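Local atomic coordinates of N-acetylglucosamine 2-epimerase (Xylella fastidiosa, PDB entry 3GT5), a protein that probably acts as a sugar isomerase of the N-acylglucosamine 2-epimerase family, interconverting epimers or isomers of a sugar whose identity is not established. Residues Phe68-Ala71 and Glu72-Asp75; Leu81-Val84 and Arg85-Arg89; His177-Glu180 and Ala181-Ala185. All blocks are in the same frame, centred on the assembly; numbering follows the deposited sequence.

Contact 1: Phe68-Ala71 and Glu72-Asp75; sequences FGTA and EYLD
The carbonyl oxygen of T70 is gripped by two amides of the next turn. Y73 N reaches T70 O at 2.9 Å, standing well above the carbonyl plane, with an N-H...O angle of 142°. L74 N adds a weak second bond to T70 O at 3.4 Å. One residue on, the pattern settles: D75 N meets A71 O at 3.0 Å in a nearly straight bond of 171°, the donor almost in line with the C=O. These bonds start helix 71-88 directly after the chain turns at G69, whose positive phi ends helix 51-68.

Y73 CG lies opposite its own carbonyl carbon and beside its N (chi1 -66°), which carries the ring back beneath T70. T70 CB sits over one face of that ring, displaced toward the rim, in a CH-pi contact 3.9 Å from the ring centroid. T70 OG1 stands beyond the rim, 3.6 Å from Y73 CE2. F68 barely joins in: F68 CD2 approaches the edge of the Y73 ring, 4.5 Å from Y73 CE2, and the F68 side chain also packs on R12, I15 and S16 of helix 8-22. H23 has a double role, meeting the Y73 ring edge-to-face and hydrogen-bonding the E72 carboxylate.

T70 occupies the N-cap position, yet its side chain makes no capping bond; its main-chain carbonyl opens the helix instead. A short link between two antiparallel helices, as here between 51-68 and 71-88, is typical of the (alpha/alpha)6-barrel that this family adopts.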
# COMPACT_ATOMS: atom_id res chain seq x y z
N PHE A 68 10.60 17.16 -4.59
CA PHE A 68 10.95 18.47 -4.08
C PHE A 68 12.48 18.74 -4.04
O PHE A 68 12.90 19.90 -3.99
CB PHE A 68 10.35 18.68 -2.69
CG PHE A 68 8.87 18.63 -2.67
CD1 PHE A 68 8.12 19.63 -3.29
CD2 PHE A 68 8.21 17.59 -2.05
CE1 PHE A 68 6.73 19.59 -3.30
CE2 PHE A 68 6.81 17.54 -2.07
CZ PHE A 68 6.08 18.55 -2.70
N GLY A 69 13.31 17.69 -4.03
CA GLY A 69 14.76 17.83 -3.90
C GLY A 69 15.36 18.17 -2.54
O GLY A 69 16.57 18.42 -2.42
N THR A 70 14.56 18.15 -1.49
CA THR A 70 15.00 18.62 -0.19
C THR A 70 16.06 17.68 0.39
O THR A 70 15.79 16.51 0.58
CB THR A 70 13.78 18.66 0.74
OG1 THR A 70 12.66 19.17 -0.00
CG2 THR A 70 14.07 19.45 2.01
N ALA A 71 17.24 18.20 0.71
CA ALA A 71 18.35 17.39 1.22
C ALA A 71 18.05 16.60 2.48
O ALA A 71 18.52 15.46 2.62
CB ALA A 71 19.60 18.26 1.45
N GLU A 72 17.31 17.21 3.41
CA GLU A 72 16.89 16.54 4.61
C GLU A 72 16.11 15.25 4.29
O GLU A 72 16.20 14.26 5.03
CB GLU A 72 16.06 17.47 5.52
CG GLU A 72 16.91 18.52 6.27
CD GLU A 72 16.17 19.22 7.42
OE1 GLU A 72 16.69 20.26 7.90
OE2 GLU A 72 15.09 18.74 7.85
N TYR A 73 15.42 15.22 3.15
CA TYR A 73 14.62 14.03 2.79
C TYR A 73 15.52 12.91 2.29
O TYR A 73 15.30 11.74 2.64
CB TYR A 73 13.58 14.36 1.75
CG TYR A 73 12.49 15.32 2.20
CD1 TYR A 73 12.28 15.65 3.53
CD2 TYR A 73 11.62 15.85 1.27
CE1 TYR A 73 11.25 16.54 3.91
CE2 TYR A 73 10.58 16.71 1.64
CZ TYR A 73 10.41 17.05 2.95
OH TYR A 73 9.38 17.91 3.27
N LEU A 74 16.53 13.27 1.49
CA LEU A 74 17.55 12.27 1.07
C LEU A 74 18.29 11.68 2.27
O LEU A 74 18.50 10.48 2.34
CB LEU A 74 18.53 12.86 0.04
CG LEU A 74 19.57 11.92 -0.64
CD1 LEU A 74 18.91 10.77 -1.35
CD2 LEU A 74 20.43 12.71 -1.60
N ASP A 75 18.69 12.51 3.23
CA ASP A 75 19.30 12.03 4.48
C ASP A 75 18.42 11.04 5.24
O ASP A 75 18.95 10.04 5.82
CB ASP A 75 19.60 13.20 5.42
CG ASP A 75 20.69 14.10 4.90
OD1 ASP A 75 21.45 13.67 4.00
OD2 ASP A 75 20.82 15.23 5.43

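Contact 2: Leu81-Val84 and Arg85-Arg89; sequences LSYV and RDVHR
The Y83 ring is flanked by two residues of the next turn, and this is the tightly packed part of the contact. V87 CB lies over one face of the ring, 4.1 Å from its centroid in a CH-pi contact, while V87 CG2 comes to 3.7 Å from Y83 CD1. On the CD2/CE2 side of the ring, Y83 CE2 is 3.6 Å from H88 NE2; the two rings meet obliquely, their planes at 83°. With Y83 CG anti to the backbone N (chi1 -161°), the ring reaches V87 and H88 and its hydroxyl bonds D103. L100 of strand 99-101 packs on Y83, V87 and H88 alike.

In the pi-type turn here, Y83 O accepts both V87 N at 3.0 Å and H88 N at 3.2 Å, and a weak bond from R89 N to V84 O closes the helix.

The solvent side is looser. The side chains of S82 and D86 come no closer than 4.0 Å (S82 CB to D86 OD2), and a water 2.6 Å from S82 OG gives D86 OD2 only a weak bond. S82 OG also bonds the carbonyl of H78.

The R85 guanidinium salt-bridges E139, hydrogen-bonds Y122 and meets W136 in a cation-pi contact. H88 uses both ring nitrogens, ND1 on the carbonyl of A97 and NE2 on S54, which fixes the rotation of its ring and implies that directed polar bonds, as well as apolar packing, hold the helix end.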
# COMPACT_ATOMS: atom_id res chain seq x y z
N LEU A 81 16.84 3.35 5.55
CA LEU A 81 17.41 2.13 5.00
C LEU A 81 18.45 1.47 5.93
O LEU A 81 18.52 0.24 6.00
CB LEU A 81 18.00 2.38 3.62
CG LEU A 81 16.98 2.60 2.52
CD1 LEU A 81 17.64 3.20 1.32
CD2 LEU A 81 16.26 1.25 2.14
N SER A 82 19.23 2.27 6.67
CA SER A 82 20.14 1.69 7.66
C SER A 82 19.38 0.90 8.72
O SER A 82 19.80 -0.18 9.10
CB SER A 82 21.01 2.75 8.37
OG SER A 82 21.77 3.42 7.39
N TYR A 83 18.28 1.43 9.20
CA TYR A 83 17.49 0.71 10.16
C TYR A 83 16.96 -0.63 9.60
O TYR A 83 17.01 -1.65 10.29
CB TYR A 83 16.33 1.56 10.63
CG TYR A 83 15.72 1.10 11.92
CD1 TYR A 83 16.41 1.23 13.13
CD2 TYR A 83 14.47 0.52 11.94
CE1 TYR A 83 15.83 0.84 14.33
CE2 TYR A 83 13.89 0.11 13.12
CZ TYR A 83 14.58 0.27 14.33
OH TYR A 83 13.99 -0.14 15.49
N VAL A 84 16.46 -0.61 8.37
CA VAL A 84 15.96 -1.84 7.71
C VAL A 84 17.09 -2.86 7.60
O VAL A 84 16.91 -4.03 7.98
CB VAL A 84 15.31 -1.53 6.32
CG1 VAL A 84 14.93 -2.85 5.57
CG2 VAL A 84 14.05 -0.69 6.47
N ARG A 85 18.28 -2.42 7.18
CA ARG A 85 19.36 -3.38 6.96
C ARG A 85 20.16 -3.81 8.20
O ARG A 85 20.63 -4.94 8.25
CB ARG A 85 20.28 -2.88 5.85
CG ARG A 85 19.60 -2.90 4.52
CD ARG A 85 20.50 -2.85 3.34
NE ARG A 85 21.42 -3.97 3.20
CZ ARG A 85 21.14 -5.18 2.71
NH1 ARG A 85 19.91 -5.52 2.35
NH2 ARG A 85 22.12 -6.08 2.59
N ASP A 86 20.26 -2.93 9.20
CA ASP A 86 21.10 -3.17 10.38
C ASP A 86 20.34 -3.68 11.57
O ASP A 86 20.95 -4.36 12.44
CB ASP A 86 21.83 -1.90 10.76
CG ASP A 86 22.74 -1.42 9.65
OD1 ASP A 86 23.01 -2.19 8.68
OD2 ASP A 86 23.20 -0.26 9.73
N VAL A 87 19.04 -3.39 11.64
CA VAL A 87 18.24 -3.74 12.81
C VAL A 87 17.17 -4.77 12.48
O VAL A 87 17.04 -5.75 13.19
CB VAL A 87 17.64 -2.50 13.48
CG1 VAL A 87 16.87 -2.87 14.73
CG2 VAL A 87 18.77 -1.51 13.80
N HIS A 88 16.39 -4.58 11.41
CA HIS A 88 15.37 -5.57 11.03
C HIS A 88 15.97 -6.85 10.45
O HIS A 88 15.53 -7.94 10.78
CB HIS A 88 14.34 -5.02 10.01
CG HIS A 88 13.32 -4.12 10.62
ND1 HIS A 88 12.19 -4.60 11.25
CD2 HIS A 88 13.27 -2.77 10.73
CE1 HIS A 88 11.46 -3.57 11.66
NE2 HIS A 88 12.09 -2.45 11.34
N ARG A 89 16.95 -6.70 9.59
CA ARG A 89 17.45 -7.83 8.83
C ARG A 89 18.33 -8.74 9.69
O ARG A 89 19.23 -8.29 10.37
CB ARG A 89 18.24 -7.36 7.65
CG ARG A 89 18.62 -8.46 6.66
CD ARG A 89 19.40 -7.90 5.48
NE ARG A 89 19.61 -8.97 4.53
CZ ARG A 89 20.71 -9.72 4.46
NH1 ARG A 89 21.74 -9.47 5.27
NH2 ARG A 89 20.77 -10.70 3.57
O HOH W 1 24.05 2.14 7.38

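Contact 3: His177-Glu180 and Ala181-Ala185; sequences HMCE and AMLAA
M178 and M182 supply the main apolar side-chain contact, one turn apart on helix 172-189. The methyl M182 CE approaches the sulfur M178 SD at 3.8 Å, and the two side chains cross at an angle instead of running alongside each other. M178 is bent at both chi2 and chi3, M182 at chi2 alone. On another flank of the helix C179 SG touches L183 CD1 more loosely, at 4.3 Å.

Main-chain bonds follow the regular alpha-helical i to i+4 pattern. The amides of A181, M182, L183 and A184 bond the carbonyls of H177, M178, C179 and E180 in turn, the shortest being M182 N to M178 O at 2.8 Å. The family fold is an (alpha/alpha)6-barrel, and the surroundings of this buried helix fit it: A181 and A184 lie against M119 and L120 of helix 112-127, L183 against L260 of helix 247-263 and L195 of helix 192-211, and M182 against W141 of helix 133-147.

Among polar side chains, H177 ND1 donates to E180 OE1 at 2.7 Å, a nearly straight bond of 165°. The carboxylate oxygen lies close to the imidazole plane, and E180 CD sits at the ring edge. E180 CG is anti to the backbone N (chi1 172°), and the extended chain brings the carboxylate to the ND1 edge of the H177 ring, one turn earlier. The other oxygen, E180 OE2, bonds the hydroxyl of Y377, so both carboxylate oxygens are engaged. F117 and Y113 bring their rings against the imidazole.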
# COMPACT_ATOMS: atom_id res chain seq x y z
N HIS A 177 0.76 -6.21 -2.98
CA HIS A 177 1.87 -5.33 -2.65
C HIS A 177 3.14 -5.75 -3.34
O HIS A 177 3.97 -4.89 -3.64
CB HIS A 177 2.03 -5.15 -1.15
CG HIS A 177 0.91 -4.36 -0.57
ND1 HIS A 177 0.74 -3.02 -0.85
CD2 HIS A 177 -0.13 -4.72 0.23
CE1 HIS A 177 -0.35 -2.58 -0.23
NE2 HIS A 177 -0.88 -3.59 0.43
N MET A 178 3.32 -7.04 -3.57
CA MET A 178 4.49 -7.50 -4.33
C MET A 178 4.40 -7.05 -5.80
O MET A 178 5.41 -6.70 -6.37
CB MET A 178 4.69 -9.03 -4.23
CG MET A 178 6.11 -9.49 -4.67
SD MET A 178 7.48 -8.83 -3.70
CE MET A 178 7.19 -9.83 -2.23
N CYS A 179 3.22 -7.02 -6.40
CA CYS A 179 3.05 -6.50 -7.77
C CYS A 179 3.49 -5.02 -7.79
O CYS A 179 4.29 -4.61 -8.65
CB CYS A 179 1.61 -6.69 -8.27
SG CYS A 179 1.22 -5.93 -9.83
N GLU A 180 3.00 -4.25 -6.81
CA GLU A 180 3.41 -2.86 -6.63
C GLU A 180 4.93 -2.69 -6.48
O GLU A 180 5.51 -1.79 -7.14
CB GLU A 180 2.70 -2.32 -5.37
CG GLU A 180 3.12 -0.96 -4.90
CD GLU A 180 2.62 -0.67 -3.45
OE1 GLU A 180 2.12 -1.63 -2.77
OE2 GLU A 180 2.73 0.48 -2.95
N ALA A 181 5.56 -3.55 -5.65
CA ALA A 181 7.01 -3.49 -5.42
C ALA A 181 7.77 -3.86 -6.66
O ALA A 181 8.81 -3.25 -6.93
CB ALA A 181 7.46 -4.41 -4.24
N MET A 182 7.24 -4.82 -7.44
CA MET A 182 7.90 -5.25 -8.66
C MET A 182 7.85 -4.17 -9.74
O MET A 182 8.84 -3.97 -10.46
CB MET A 182 7.39 -6.59 -9.17
CG MET A 182 7.79 -7.77 -8.30
SD MET A 182 9.61 -8.11 -8.16
CE MET A 182 9.51 -9.46 -6.91
N LEU A 183 6.73 -3.43 -9.81
CA LEU A 183 6.64 -2.27 -10.67
C LEU A 183 7.66 -1.19 -10.29
O LEU A 183 8.36 -0.64 -11.16
CB LEU A 183 5.23 -1.71 -10.70
CG LEU A 183 4.16 -2.54 -11.40
CD1 LEU A 183 2.72 -2.09 -11.01
CD2 LEU A 183 4.38 -2.52 -12.92
N ALA A 184 7.76 -0.88 -8.99
CA ALA A 184 8.77 0.07 -8.49
C ALA A 184 10.20 -0.39 -8.82
O ALA A 184 11.05 0.43 -9.20
CB ALA A 184 8.62 0.26 -7.01
N ALA A 185 10.46 -1.70 -8.69
CA ALA A 185 11.79 -2.30 -8.93
C ALA A 185 12.15 -2.12 -10.41
O ALA A 185 13.32 -1.81 -10.75
CB ALA A 185 11.78 -3.78 -8.53

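Overall arrangement
From the N terminus, the chain runs down helix 51-68 and reverses at contact 1, the one contact that closes a loop, joining that helix to helix 71-88. Contact 2 lies farther along helix 71-88, about 20 Å from contact 1 between centres, where the helix ends beside strand 99-101. Contact 3 comes about ninety residues later, within helix 172-189, its centre about 20 Å from that of contact 2. The three follow in series; none nests or crosses, and none touches another. Contacts 1 and 2 thus mark the two ends of one helix, while contact 3 lies deeper, among helices 112-127, 133-147, 192-211 and 247-263.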